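Local structure of phosphatidylinositol-specific phospholipase C1 (Streptomyces antibioticus, 3H4X) at residues H289-V294 / R310-A315. The protein is a phosphatidylinositol-specific phospholipase C, built on a barrel of mainly parallel strands ringed by helices. Numbering follows the deposited sequence.
With EOH (ethanol), chain J.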
ATOM      1  N   HIS A 289     -13.519   5.282   9.439  1.00  9.99           N
ATOM      2  CA  HIS A 289     -14.303   5.757  10.574  1.00 10.61           C
ATOM      3  C   HIS A 289     -15.214   6.937  10.228  1.00 10.86           C
ATOM      4  O   HIS A 289     -16.190   7.202  10.939  1.00 11.14           O
ATOM      5  CB  HIS A 289     -13.366   6.147  11.713  1.00 10.93           C
ATOM      6  CG  HIS A 289     -12.419   7.249  11.359  1.00 11.60           C
ATOM      7  ND1 HIS A 289     -11.423   7.103  10.415  1.00 12.77           N
ATOM      8  CD2 HIS A 289     -12.319   8.519  11.818  1.00 13.23           C
ATOM      9  CE1 HIS A 289     -10.750   8.235  10.312  1.00 13.97           C
ATOM     10  NE2 HIS A 289     -11.273   9.109  11.152  1.00 14.17           N
ATOM     11  N   ASN A 290     -14.901   7.642   9.144  1.00 11.02           N
ATOM     12  CA  ASN A 290     -15.661   8.833   8.759  1.00 11.47           C
ATOM     13  C   ASN A 290     -16.907   8.533   7.936  1.00 11.37           C
ATOM     14  O   ASN A 290     -17.663   9.439   7.592  1.00 11.74           O
ATOM     15  CB  ASN A 290     -14.779   9.831   8.008  1.00 11.90           C
ATOM     16  CG  ASN A 290     -13.889  10.636   8.929  1.00 13.59           C
ATOM     17  OD1 ASN A 290     -12.877  11.188   8.501  1.00 15.86           O
ATOM     18  ND2 ASN A 290     -14.261  10.707  10.201  1.00 14.32           N
ATOM     19  N   VAL A 291     -17.122   7.266   7.607  1.00 11.15           N
ATOM     20  CA  VAL A 291     -18.377   6.872   6.985  1.00 11.29           C
ATOM     21  C   VAL A 291     -19.497   7.138   7.986  1.00 11.65           C
ATOM     22  O   VAL A 291     -19.379   6.773   9.154  1.00 11.60           O
ATOM     23  CB  VAL A 291     -18.358   5.385   6.607  1.00 11.05           C
ATOM     24  CG1 VAL A 291     -19.699   4.953   6.053  1.00 11.49           C
ATOM     25  CG2 VAL A 291     -17.249   5.114   5.596  1.00 10.81           C
ATOM     26  N   PRO A 292     -20.586   7.792   7.546  1.00 12.20           N
ATOM     27  CA  PRO A 292     -21.652   8.093   8.502  1.00 12.91           C
ATOM     28  C   PRO A 292     -22.455   6.851   8.877  1.00 13.49           C
ATOM     29  O   PRO A 292     -22.692   5.995   8.030  1.00 13.44           O
ATOM     30  CB  PRO A 292     -22.531   9.096   7.747  1.00 13.19           C
ATOM     31  CG  PRO A 292     -22.257   8.853   6.305  1.00 13.02           C
ATOM     32  CD  PRO A 292     -20.846   8.352   6.207  1.00 12.23           C
ATOM     33  N   PRO A 293     -22.869   6.744  10.151  1.00 14.23           N
ATOM     34  CA  PRO A 293     -22.560   7.685  11.224  1.00 14.36           C
ATOM     35  C   PRO A 293     -21.133   7.491  11.723  1.00 14.33           C
ATOM     36  O   PRO A 293     -20.700   6.358  11.933  1.00 14.33           O
ATOM     37  CB  PRO A 293     -23.555   7.300  12.324  1.00 14.76           C
ATOM     38  CG  PRO A 293     -23.838   5.868  12.092  1.00 15.13           C
ATOM     39  CD  PRO A 293     -23.758   5.658  10.604  1.00 14.54           C
ATOM     40  N   VAL A 294     -20.413   8.589  11.919  1.00 14.13           N
ATOM     41  CA  VAL A 294     -18.988   8.506  12.215  1.00 14.10           C
ATOM     42  C   VAL A 294     -18.692   7.795  13.535  1.00 13.86           C
ATOM     43  O   VAL A 294     -19.448   7.905  14.506  1.00 13.83           O
ATOM     44  CB  VAL A 294     -18.315   9.893  12.203  1.00 14.48           C
ATOM     45  CG1 VAL A 294     -18.569  10.595  10.879  1.00 14.83           C
ATOM     46  CG2 VAL A 294     -18.808  10.734  13.364  1.00 15.48           C
ATOM     47  N   ARG A 310     -17.545  -4.651   7.895  1.00 12.05           N
ATOM     48  CA  ARG A 310     -18.552  -5.406   7.162  1.00 12.53           C
ATOM     49  C   ARG A 310     -19.293  -4.533   6.150  1.00 11.81           C
ATOM     50  O   ARG A 310     -19.581  -4.967   5.037  1.00 11.98           O
ATOM     51  CB  ARG A 310     -19.543  -6.047   8.130  1.00 13.34           C
ATOM     52  CG  ARG A 310     -18.931  -7.111   9.014  1.00 15.77           C
ATOM     53  CD  ARG A 310     -18.643  -8.372   8.226  1.00 19.46           C
ATOM     54  NE  ARG A 310     -18.295  -9.488   9.101  1.00 21.74           N
ATOM     55  CZ  ARG A 310     -18.290 -10.762   8.721  1.00 22.78           C
ATOM     56  NH1 ARG A 310     -18.618 -11.085   7.478  1.00 23.46           N
ATOM     57  NH2 ARG A 310     -17.959 -11.711   9.585  1.00 23.75           N
ATOM     58  N   GLN A 311     -19.607  -3.305   6.546  1.00 11.49           N
ATOM     59  CA  GLN A 311     -20.282  -2.383   5.641  1.00 11.18           C
ATOM     60  C   GLN A 311     -19.416  -2.117   4.413  1.00 10.89           C
ATOM     61  O   GLN A 311     -19.892  -2.147   3.279  1.00 10.76           O
ATOM     62  CB  GLN A 311     -20.611  -1.061   6.338  1.00 11.55           C
ATOM     63  CG  GLN A 311     -21.314  -0.068   5.417  1.00 11.78           C
ATOM     64  CD  GLN A 311     -21.488   1.304   6.028  1.00 12.64           C
ATOM     65  OE1 GLN A 311     -20.895   1.623   7.055  1.00 12.75           O
ATOM     66  NE2 GLN A 311     -22.318   2.126   5.398  1.00 13.03           N
ATOM     67  N   LEU A 312     -18.133  -1.858   4.640  1.00 10.53           N
ATOM     68  CA  LEU A 312     -17.239  -1.566   3.529  1.00 10.21           C
ATOM     69  C   LEU A 312     -16.985  -2.789   2.653  1.00 10.05           C
ATOM     70  O   LEU A 312     -16.849  -2.663   1.437  1.00  9.55           O
ATOM     71  CB  LEU A 312     -15.936  -0.942   4.029  1.00 10.63           C
ATOM     72  CG  LEU A 312     -16.174   0.387   4.754  1.00 11.77           C
ATOM     73  CD1 LEU A 312     -14.866   1.073   5.113  1.00 12.63           C
ATOM     74  CD2 LEU A 312     -17.066   1.310   3.929  1.00 12.93           C
ATOM     75  N   ALA A 313     -16.944  -3.970   3.264  1.00 10.29           N
ATOM     76  CA  ALA A 313     -16.833  -5.208   2.499  1.00 10.66           C
ATOM     77  C   ALA A 313     -18.015  -5.358   1.540  1.00 10.93           C
ATOM     78  O   ALA A 313     -17.842  -5.692   0.372  1.00 10.87           O
ATOM     79  CB  ALA A 313     -16.744  -6.407   3.429  1.00 10.87           C
ATOM     80  N   ALA A 314     -19.221  -5.107   2.039  1.00 11.18           N
ATOM     81  CA  ALA A 314     -20.419  -5.212   1.210  1.00 11.45           C
ATOM     82  C   ALA A 314     -20.388  -4.179   0.084  1.00 11.30           C
ATOM     83  O   ALA A 314     -20.942  -4.401  -0.993  1.00 11.98           O
ATOM     84  CB  ALA A 314     -21.670  -5.058   2.057  1.00 11.79           C
ATOM     85  N   ALA A 315     -19.722  -3.055   0.342  1.00 10.83           N
ATOM     86  CA  ALA A 315     -19.544  -2.010  -0.663  1.00 10.60           C
ATOM     87  C   ALA A 315     -18.287  -2.223  -1.519  1.00 10.33           C
ATOM     88  O   ALA A 315     -17.838  -1.309  -2.208  1.00 10.31           O
ATOM     89  CB  ALA A 315     -19.513  -0.642   0.001  1.00 11.00           C
TER
HETATM   90  C1  EOH J 348     -14.075  11.251   4.930  1.00 26.66           C
HETATM   91  C2  EOH J 348     -14.640  12.337   4.023  1.00 26.66           C
HETATM   92  O   EOH J 348     -12.829  11.610   5.486  1.00 26.44           O
HETATM   93  O   HOH W   1     -22.413   3.229   8.601  1.00 16.50           O
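With chi1 at 176°, V291 swings CG1 out opposite its own amide nitrogen, toward the helix, where Q311 stretches to meet it, its chain straight through chi1 (180°) and chi2 (-173°). The valine methyl CG1 rests against the end of the glutamine amide, 3.7 Å from Q311 OE1 and 3.9 Å from Q311 NE2. The other methyl turns to the leucine next along: V291 CG2 lies 4.2 Å from L312 CD2, a loose apolar touch in which the two side chains pass alongside, pointing opposite ways. No hydrogen bond passes directly between 289-294 and 310-315. Instead one water donates to both sides, at 2.8 Å to P292 O and 2.7 Å to Q311 OE1, so the glutamine oxygen that packs on the valine also ties the helix to P292, whose bond to P293 is cis. R308 of helix 302-314 adds a hydrogen bond to P293 O and a weak one to Q311 OE1. V291 and L312 are buried against A263 of helix 263-266 and L267 in the loop that follows. Helix 302-314 links parallel neighbours 282-286 and 319-322, a beta-alpha-beta crossover of the barrel; here its entering loop packs on the helix's C-terminal end, with L312 reaching A320 of strand 319-322.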